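Local coordinates for bromo domain-containing protein (PDB 6NEY) that probably binds acetylated lysine side chains through its bromodomain, the part present here of a longer trypanosome protein that may act in transcription, at residues 60-65 with 78-83; 12-17 with 114-119; 83-88 with 104-109. One frame throughout, in Å; residues are numbered along the deposited sequence.

The three contacts tie together four helices of what is, by family, a left-handed bromodomain bundle. Contact 1 joins helix 56-64 to helix 75-92, contact 2 joins helix 12-21 to helix 97-124, and contact 3 joins helices 75-92 and 97-124, which follow each other in the chain. Contacts 1 and 3 come in series and share Leu83, whereas contact 2 pairs two distant parts of the sequence and encloses both. Centres lie about 12 Å apart for contacts 1 and 2 and for 1 and 3, but about 18 Å for 2 and 3. An Arg78-Asp114 salt bridge links contact 1 to contact 2, and apolar packing of Ile81 on Phe105 and Ala109 links it to contact 3.

Contact 1: residues 60-65 with 78-83; sequences AEKAAN and REDIKL
Lys62 and Asp80 face each other from opposite directions and carry the whole contact between residues 60-65 and 78-83. The electrostatic part is one salt bridge, also a hydrogen bond, in which Lys62 NZ donates to Asp80 OD2 at 2.7 Å. The ammonium lies on the syn lone pair of OD2, the side of the other carboxylate oxygen, yet it favours one oxygen: Asp80 OD1 is 3.6 Å from Lys62 NZ. Such a short, one-sided bond probably draws negative charge toward OD2, the more so because the same oxygen is hydrogen-bonded to Tyr68 OH. Two partners on OD2 probably limit the rotation of the carboxylate.

No apolar pair adds to it; the lysine methylenes only run in beside the acceptor oxygen, with Lys62 CE 3.2 Å and Lys62 CD 3.5 Å from Asp80 OD2. Extended at chi2, the chain bends at chi3 (59°), and this kink turns CE and NZ onto the carboxylate. Side chains alone span the gap, for the nearest CA atoms, those of Lys62 and Asp80, are 10.1 Å apart. Only 75 Å² is buried, as expected of a single ion pair at the surface.

Around the pair, Lys62 lies against Ala67 and Tyr68 of the loop after helix 56-64, and Asp80 against Cys54. Helix 56-64 also packs through Ala60, Ala63 and Ala64 on helix 12-21, while helix 75-92 sends Ile81 to Phe105 and Ala109 of helix 97-124; the salt bridge therefore spans two neighbouring helices of the bundle at its surface.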
loop_
_atom_site.group_PDB
_atom_site.type_symbol
_atom_site.label_atom_id
_atom_site.label_comp_id
_atom_site.label_asym_id
_atom_site.label_seq_id
_atom_site.Cartn_x
_atom_site.Cartn_y
_atom_site.Cartn_z
ATOM N N ALA A 60 6.339 3.277 -0.344
ATOM C CA ALA A 60 7.677 2.717 -0.652
ATOM C C ALA A 60 8.739 3.486 0.149
ATOM O O ALA A 60 9.685 2.862 0.630
ATOM C CB ALA A 60 7.962 2.739 -2.126
ATOM N N GLU A 61 8.570 4.801 0.308
ATOM C CA GLU A 61 9.484 5.605 1.167
ATOM C C GLU A 61 9.303 5.198 2.641
ATOM O O GLU A 61 10.320 5.035 3.311
ATOM C CB GLU A 61 9.291 7.101 0.893
ATOM C CG GLU A 61 10.585 7.873 1.019
ATOM N N LYS A 62 8.080 4.967 3.118
ATOM C CA LYS A 62 7.825 4.509 4.511
ATOM C C LYS A 62 8.486 3.151 4.744
ATOM O O LYS A 62 9.072 2.978 5.809
ATOM C CB LYS A 62 6.332 4.446 4.817
ATOM C CG LYS A 62 5.687 5.814 4.967
ATOM C CD LYS A 62 4.220 5.772 5.270
ATOM C CE LYS A 62 3.888 5.028 6.545
ATOM N NZ LYS A 62 2.502 5.311 6.994
ATOM N N ALA A 63 8.438 2.244 3.762
ATOM C CA ALA A 63 9.064 0.901 3.844
ATOM C C ALA A 63 10.572 1.037 4.033
ATOM O O ALA A 63 11.105 0.437 4.954
ATOM C CB ALA A 63 8.767 0.125 2.592
ATOM N N ALA A 64 11.199 1.853 3.200
ATOM C CA ALA A 64 12.655 2.114 3.188
ATOM C C ALA A 64 13.088 2.726 4.536
ATOM O O ALA A 64 14.208 2.460 4.981
ATOM C CB ALA A 64 12.951 2.993 2.007
ATOM N N ASN A 65 12.193 3.455 5.198
ATOM C CA ASN A 65 12.459 4.194 6.458
ATOM C C ASN A 65 12.129 3.320 7.669
ATOM O O ASN A 65 12.154 3.866 8.785
ATOM C CB ASN A 65 11.655 5.497 6.535
ATOM C CG ASN A 65 12.099 6.531 5.522
ATOM N N ARG A 78 -1.086 -2.375 5.406
ATOM C CA ARG A 78 -2.487 -2.728 5.018
ATOM C C ARG A 78 -3.410 -1.504 5.190
ATOM O O ARG A 78 -4.267 -1.293 4.307
ATOM C CB ARG A 78 -3.024 -3.927 5.809
ATOM C CG ARG A 78 -2.315 -5.250 5.547
ATOM C CD ARG A 78 -2.907 -6.306 6.473
ATOM N NE ARG A 78 -2.207 -7.589 6.529
ATOM C CZ ARG A 78 -2.338 -8.597 5.673
ATOM N NH1 ARG A 78 -3.108 -8.502 4.599
ATOM N NH2 ARG A 78 -1.642 -9.699 5.873
ATOM N N GLU A 79 -3.274 -0.749 6.286
ATOM C CA GLU A 79 -4.016 0.527 6.549
ATOM C C GLU A 79 -3.700 1.585 5.478
ATOM O O GLU A 79 -4.635 2.274 5.018
ATOM C CB GLU A 79 -3.669 1.095 7.925
ATOM N N ASP A 80 -2.440 1.715 5.067
ATOM C CA ASP A 80 -2.053 2.689 4.016
ATOM C C ASP A 80 -2.681 2.264 2.678
ATOM O O ASP A 80 -3.180 3.154 1.974
ATOM C CB ASP A 80 -0.541 2.889 3.944
ATOM C CG ASP A 80 0.035 3.801 5.002
ATOM O OD1 ASP A 80 -0.761 4.481 5.706
ATOM O OD2 ASP A 80 1.279 3.818 5.127
ATOM N N ILE A 81 -2.704 0.963 2.344
ATOM C CA ILE A 81 -3.387 0.472 1.109
ATOM C C ILE A 81 -4.886 0.782 1.224
ATOM O O ILE A 81 -5.459 1.278 0.253
ATOM C CB ILE A 81 -3.150 -1.027 0.833
ATOM C CG1 ILE A 81 -1.662 -1.371 0.682
ATOM C CG2 ILE A 81 -3.960 -1.474 -0.374
ATOM C CD1 ILE A 81 -0.952 -0.577 -0.381
ATOM N N LYS A 82 -5.508 0.475 2.357
ATOM C CA LYS A 82 -6.947 0.750 2.563
ATOM C C LYS A 82 -7.241 2.236 2.312
ATOM O O LYS A 82 -8.328 2.556 1.751
ATOM C CB LYS A 82 -7.390 0.430 3.986
ATOM C CG LYS A 82 -8.896 0.506 4.175
ATOM N N LEU A 83 -6.370 3.110 2.798
ATOM C CA LEU A 83 -6.579 4.576 2.715
ATOM C C LEU A 83 -6.509 5.004 1.241
ATOM O O LEU A 83 -7.387 5.754 0.833
ATOM C CB LEU A 83 -5.533 5.293 3.572
ATOM C CG LEU A 83 -5.591 6.821 3.543
ATOM C CD1 LEU A 83 -6.858 7.338 4.216
ATOM C CD2 LEU A 83 -4.354 7.409 4.186
#

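Contact 2: residues 12-17 with 114-119; sequences EEELVA and DAYVTK
Tyr116 meets both Glu14 and Leu15, and these two pairs make up the contact between residues 12-17 and 114-119. Along the second segment, Asp114 comes first: its carboxylate forms salt bridges with Lys110 and Arg78, while its carbonyl oxygen takes two hydrogen bonds within the helix. One is the usual helical bond from Thr118 N.

Tyr116 follows. With CG anti to the backbone N (chi1 178°), its ring is carried across to helix 12-21, where the CA atoms of Leu15 and Tyr116 are still 9.2 Å apart. Tyr116 OH donates to Glu14 OE1 at 2.6 Å, a short bond that uses the anti lone pair. OE1 lies at the ring edge, in its plane, yet the carboxylate stands almost perpendicular to the ring, the planes 88° apart. Glu14 CB also comes within 3.4 Å of Tyr116 OH. Leu15 meets the ring beside its hydroxyl end: Leu15 CD2 touches Tyr116 CE2 at 3.6 Å, approaching obliquely.

Thr118 adds the second bond to the Asp114 carbonyl: Thr118 OG1 donates to Asp114 O at 2.8 Å, from the opposite face of the carbonyl plane to Thr118 N. Just past the segment, Lys120 forms a salt bridge with Glu14 OE1 through its NZ, and this oxygen thus serves two partners, the ammonium and the tyrosine hydroxyl.

Tyr10 and Pro11, just ahead of helix 12-21, pack on Tyr116, and Leu15 continues to Ala63 of helix 56-64, so the tyrosine joins the first and last helices of the bundle beside a third.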
loop_
_atom_site.group_PDB
_atom_site.type_symbol
_atom_site.label_atom_id
_atom_site.label_comp_id
_atom_site.label_asym_id
_atom_site.label_seq_id
_atom_site.Cartn_x
_atom_site.Cartn_y
_atom_site.Cartn_z
ATOM N N GLU A 12 13.836 -3.945 5.387
ATOM C CA GLU A 12 13.321 -2.812 4.573
ATOM C C GLU A 12 13.443 -3.163 3.087
ATOM O O GLU A 12 12.525 -2.827 2.318
ATOM C CB GLU A 12 14.097 -1.528 4.875
ATOM C CG GLU A 12 13.741 -0.914 6.195
ATOM C CD GLU A 12 14.256 -1.673 7.395
ATOM O OE1 GLU A 12 15.300 -2.400 7.267
ATOM O OE2 GLU A 12 13.593 -1.570 8.447
ATOM N N GLU A 13 14.523 -3.837 2.682
ATOM C CA GLU A 13 14.772 -4.110 1.251
ATOM C C GLU A 13 13.622 -4.950 0.675
ATOM O O GLU A 13 13.192 -4.704 -0.466
ATOM C CB GLU A 13 16.135 -4.773 1.070
ATOM C CG GLU A 13 17.306 -3.897 1.509
ATOM C CD GLU A 13 17.735 -3.937 2.976
ATOM O OE1 GLU A 13 16.984 -4.516 3.832
ATOM O OE2 GLU A 13 18.839 -3.365 3.274
ATOM N N GLU A 14 13.130 -5.909 1.450
ATOM C CA GLU A 14 12.031 -6.804 1.022
ATOM C C GLU A 14 10.707 -6.052 0.999
ATOM O O GLU A 14 9.910 -6.319 0.094
ATOM C CB GLU A 14 11.943 -8.040 1.911
ATOM C CG GLU A 14 13.069 -9.003 1.666
ATOM C CD GLU A 14 12.946 -10.289 2.462
ATOM O OE1 GLU A 14 12.016 -10.378 3.333
ATOM O OE2 GLU A 14 13.762 -11.201 2.206
ATOM N N LEU A 15 10.464 -5.164 1.964
ATOM C CA LEU A 15 9.198 -4.411 2.048
ATOM C C LEU A 15 9.145 -3.374 0.916
ATOM O O LEU A 15 8.058 -3.111 0.393
ATOM C CB LEU A 15 9.053 -3.784 3.437
ATOM C CG LEU A 15 8.840 -4.764 4.593
ATOM C CD1 LEU A 15 8.423 -4.049 5.869
ATOM C CD2 LEU A 15 7.812 -5.830 4.248
ATOM N N VAL A 16 10.264 -2.736 0.578
ATOM C CA VAL A 16 10.301 -1.829 -0.604
ATOM C C VAL A 16 9.918 -2.634 -1.849
ATOM O O VAL A 16 9.063 -2.182 -2.611
ATOM C CB VAL A 16 11.674 -1.149 -0.752
ATOM C CG1 VAL A 16 11.778 -0.416 -2.068
ATOM C CG2 VAL A 16 11.925 -0.207 0.414
ATOM N N ALA A 17 10.518 -3.806 -2.037
ATOM C CA ALA A 17 10.236 -4.696 -3.185
ATOM C C ALA A 17 8.745 -5.050 -3.195
ATOM O O ALA A 17 8.152 -5.043 -4.298
ATOM C CB ALA A 17 11.116 -5.924 -3.132
ATOM N N ASP A 114 -0.493 -11.021 2.233
ATOM C CA ASP A 114 -0.739 -12.319 2.924
ATOM C C ASP A 114 0.376 -13.312 2.569
ATOM O O ASP A 114 0.905 -13.986 3.498
ATOM C CB ASP A 114 -2.093 -12.919 2.531
ATOM C CG ASP A 114 -3.314 -12.224 3.099
ATOM O OD1 ASP A 114 -3.144 -11.303 3.911
ATOM O OD2 ASP A 114 -4.450 -12.626 2.704
ATOM N N ALA A 115 0.717 -13.422 1.288
ATOM C CA ALA A 115 1.680 -14.423 0.784
ATOM C C ALA A 115 3.058 -14.129 1.407
ATOM O O ALA A 115 3.754 -15.085 1.831
ATOM C CB ALA A 115 1.713 -14.413 -0.722
ATOM N N TYR A 116 3.405 -12.839 1.559
ATOM C CA TYR A 116 4.718 -12.406 2.113
ATOM C C TYR A 116 4.774 -12.752 3.613
ATOM O O TYR A 116 5.749 -13.360 4.079
ATOM C CB TYR A 116 4.958 -10.911 1.894
ATOM C CG TYR A 116 6.259 -10.439 2.499
ATOM C CD1 TYR A 116 7.469 -10.721 1.882
ATOM C CD2 TYR A 116 6.292 -9.790 3.723
ATOM C CE1 TYR A 116 8.679 -10.350 2.457
ATOM C CE2 TYR A 116 7.485 -9.402 4.305
ATOM C CZ TYR A 116 8.687 -9.690 3.682
ATOM O OH TYR A 116 9.853 -9.295 4.279
ATOM N N VAL A 117 3.746 -12.359 4.365
ATOM C CA VAL A 117 3.702 -12.555 5.847
ATOM C C VAL A 117 3.733 -14.065 6.132
ATOM O O VAL A 117 4.502 -14.506 7.028
ATOM C CB VAL A 117 2.485 -11.832 6.447
ATOM C CG1 VAL A 117 2.214 -12.216 7.893
ATOM C CG2 VAL A 117 2.678 -10.322 6.319
ATOM N N THR A 118 3.035 -14.845 5.319
ATOM C CA THR A 118 3.000 -16.323 5.459
ATOM C C THR A 118 4.379 -16.933 5.182
ATOM O O THR A 118 4.841 -17.761 6.009
ATOM C CB THR A 118 1.911 -16.938 4.581
ATOM O OG1 THR A 118 0.712 -16.347 5.073
ATOM C CG2 THR A 118 1.900 -18.447 4.673
ATOM N N LYS A 119 5.006 -16.571 4.068
ATOM C CA LYS A 119 6.373 -17.061 3.715
ATOM C C LYS A 119 7.354 -16.771 4.855
ATOM O O LYS A 119 8.112 -17.711 5.274
ATOM C CB LYS A 119 6.849 -16.428 2.405
ATOM C CG LYS A 119 7.986 -17.173 1.733
ATOM C CD LYS A 119 9.356 -16.627 1.976
ATOM C CE LYS A 119 10.406 -17.702 1.750
ATOM N NZ LYS A 119 11.638 -17.157 1.148
#

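Contact 3: residues 83-88 with 104-109; sequences LMVNNC and RFEAFA
Val85 touches both Phe105 and Glu106, and its two methyls divide the work. Val85 CG2 meets Phe105 CD2 at 3.7 Å, arriving at the ring edge in its plane, and also lies 3.9 Å from Glu106 CB. With CG1 anti to the backbone N (chi1 167°), the other methyl instead lies along the end of the glutamate, Val85 CG1 being 3.9 Å from Glu106 CD. That acid is extended beyond CG and crosses Val85 at about a right angle, so its methylene part and carboxylate both line the valine.

Met84 SD comes obliquely to the Phe105 ring, 69° off its normal. It ends 4.4 Å from Phe105 CZ, a Met-aromatic contact with SD 5.5 Å from the ring centroid. Phe31 stacks on Phe105 and also touches Met84.

The segments belong to helices 75-92 and 97-124, successive in the chain and the last two of the bromodomain bundle; they run almost antiparallel, at 172°, their axes 10.3 Å apart at closest approach. The chemistry is apolar except at one border: dispersion between methyls, sulfur and ring joins the helices in the buried part, while Glu106 is partly exposed and its carboxylate can probably meet solvent.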
loop_
_atom_site.group_PDB
_atom_site.type_symbol
_atom_site.label_atom_id
_atom_site.label_comp_id
_atom_site.label_asym_id
_atom_site.label_seq_id
_atom_site.Cartn_x
_atom_site.Cartn_y
_atom_site.Cartn_z
ATOM N N LEU A 83 -6.370 3.110 2.798
ATOM C CA LEU A 83 -6.579 4.576 2.715
ATOM C C LEU A 83 -6.509 5.004 1.241
ATOM O O LEU A 83 -7.387 5.754 0.833
ATOM C CB LEU A 83 -5.533 5.293 3.572
ATOM C CG LEU A 83 -5.591 6.821 3.543
ATOM C CD1 LEU A 83 -6.858 7.338 4.216
ATOM C CD2 LEU A 83 -4.354 7.409 4.186
ATOM N N MET A 84 -5.478 4.582 0.492
ATOM C CA MET A 84 -5.347 4.848 -0.969
ATOM C C MET A 84 -6.645 4.468 -1.689
ATOM O O MET A 84 -7.121 5.231 -2.546
ATOM C CB MET A 84 -4.280 3.963 -1.618
ATOM C CG MET A 84 -2.920 4.503 -1.669
ATOM S SD MET A 84 -1.883 3.082 -2.156
ATOM C CE MET A 84 -0.767 3.134 -0.758
ATOM N N VAL A 85 -7.140 3.259 -1.411
ATOM C CA VAL A 85 -8.325 2.663 -2.081
ATOM C C VAL A 85 -9.548 3.519 -1.713
ATOM O O VAL A 85 -10.251 4.014 -2.632
ATOM C CB VAL A 85 -8.456 1.180 -1.665
ATOM C CG1 VAL A 85 -9.801 0.565 -2.028
ATOM C CG2 VAL A 85 -7.328 0.361 -2.271
ATOM N N ASN A 86 -9.727 3.794 -0.420
ATOM C CA ASN A 86 -10.939 4.509 0.071
ATOM C C ASN A 86 -10.927 5.950 -0.459
ATOM O O ASN A 86 -11.998 6.449 -0.829
ATOM C CB ASN A 86 -11.076 4.397 1.588
ATOM C CG ASN A 86 -11.415 2.990 2.021
ATOM N N ASN A 87 -9.762 6.580 -0.541
ATOM C CA ASN A 87 -9.601 7.931 -1.148
ATOM C C ASN A 87 -10.005 7.924 -2.627
ATOM O O ASN A 87 -10.630 8.898 -3.084
ATOM C CB ASN A 87 -8.177 8.446 -0.976
ATOM C CG ASN A 87 -7.921 8.907 0.445
ATOM O OD1 ASN A 87 -8.830 8.923 1.278
ATOM N ND2 ASN A 87 -6.680 9.267 0.725
ATOM N N CYS A 88 -9.666 6.867 -3.359
ATOM C CA CYS A 88 -10.090 6.692 -4.761
ATOM C C CYS A 88 -11.626 6.654 -4.828
ATOM O O CYS A 88 -12.200 7.360 -5.670
ATOM C CB CYS A 88 -9.429 5.459 -5.353
ATOM S SG CYS A 88 -9.875 5.200 -7.076
ATOM N N ARG A 104 -10.119 -4.316 -7.549
ATOM C CA ARG A 104 -9.215 -5.422 -7.971
ATOM C C ARG A 104 -7.841 -5.214 -7.314
ATOM O O ARG A 104 -7.193 -6.218 -6.904
ATOM C CB ARG A 104 -9.093 -5.495 -9.492
ATOM C CG ARG A 104 -10.328 -6.021 -10.210
ATOM C CD ARG A 104 -9.996 -6.300 -11.667
ATOM N NE ARG A 104 -9.594 -5.103 -12.390
ATOM C CZ ARG A 104 -10.400 -4.303 -13.089
ATOM N NH1 ARG A 104 -9.901 -3.248 -13.724
ATOM N NH2 ARG A 104 -11.686 -4.570 -13.200
ATOM N N PHE A 105 -7.376 -3.964 -7.256
ATOM C CA PHE A 105 -6.070 -3.583 -6.667
ATOM C C PHE A 105 -6.063 -3.959 -5.181
ATOM O O PHE A 105 -5.079 -4.558 -4.708
ATOM C CB PHE A 105 -5.784 -2.095 -6.863
ATOM C CG PHE A 105 -4.664 -1.576 -6.006
ATOM C CD1 PHE A 105 -3.348 -1.845 -6.339
ATOM C CD2 PHE A 105 -4.919 -0.834 -4.854
ATOM C CE1 PHE A 105 -2.309 -1.378 -5.551
ATOM C CE2 PHE A 105 -3.871 -0.379 -4.065
ATOM C CZ PHE A 105 -2.575 -0.645 -4.419
ATOM N N GLU A 106 -7.143 -3.651 -4.457
ATOM C CA GLU A 106 -7.218 -3.940 -2.997
ATOM C C GLU A 106 -7.078 -5.459 -2.794
ATOM O O GLU A 106 -6.278 -5.879 -1.907
ATOM C CB GLU A 106 -8.492 -3.343 -2.391
ATOM C CG GLU A 106 -8.544 -3.380 -0.871
ATOM C CD GLU A 106 -9.916 -2.957 -0.345
ATOM O OE1 GLU A 106 -10.935 -3.287 -1.000
ATOM O OE2 GLU A 106 -9.979 -2.288 0.686
ATOM N N ALA A 107 -7.759 -6.251 -3.625
ATOM C CA ALA A 107 -7.769 -7.730 -3.540
ATOM C C ALA A 107 -6.361 -8.292 -3.841
ATOM O O ALA A 107 -5.850 -9.175 -3.110
ATOM C CB ALA A 107 -8.814 -8.273 -4.477
ATOM N N PHE A 108 -5.735 -7.774 -4.892
ATOM C CA PHE A 108 -4.346 -8.111 -5.297
ATOM C C PHE A 108 -3.359 -7.795 -4.169
ATOM O O PHE A 108 -2.548 -8.637 -3.818
ATOM C CB PHE A 108 -3.971 -7.367 -6.576
ATOM C CG PHE A 108 -2.499 -7.456 -6.882
ATOM C CD1 PHE A 108 -1.960 -8.646 -7.335
ATOM C CD2 PHE A 108 -1.657 -6.377 -6.684
ATOM C CE1 PHE A 108 -0.608 -8.757 -7.615
ATOM C CE2 PHE A 108 -0.302 -6.489 -6.970
ATOM C CZ PHE A 108 0.214 -7.672 -7.433
ATOM N N ALA A 109 -3.468 -6.620 -3.558
ATOM C CA ALA A 109 -2.552 -6.147 -2.500
ATOM C C ALA A 109 -2.697 -7.077 -1.284
ATOM O O ALA A 109 -1.679 -7.533 -0.750
ATOM C CB ALA A 109 -2.866 -4.712 -2.174
#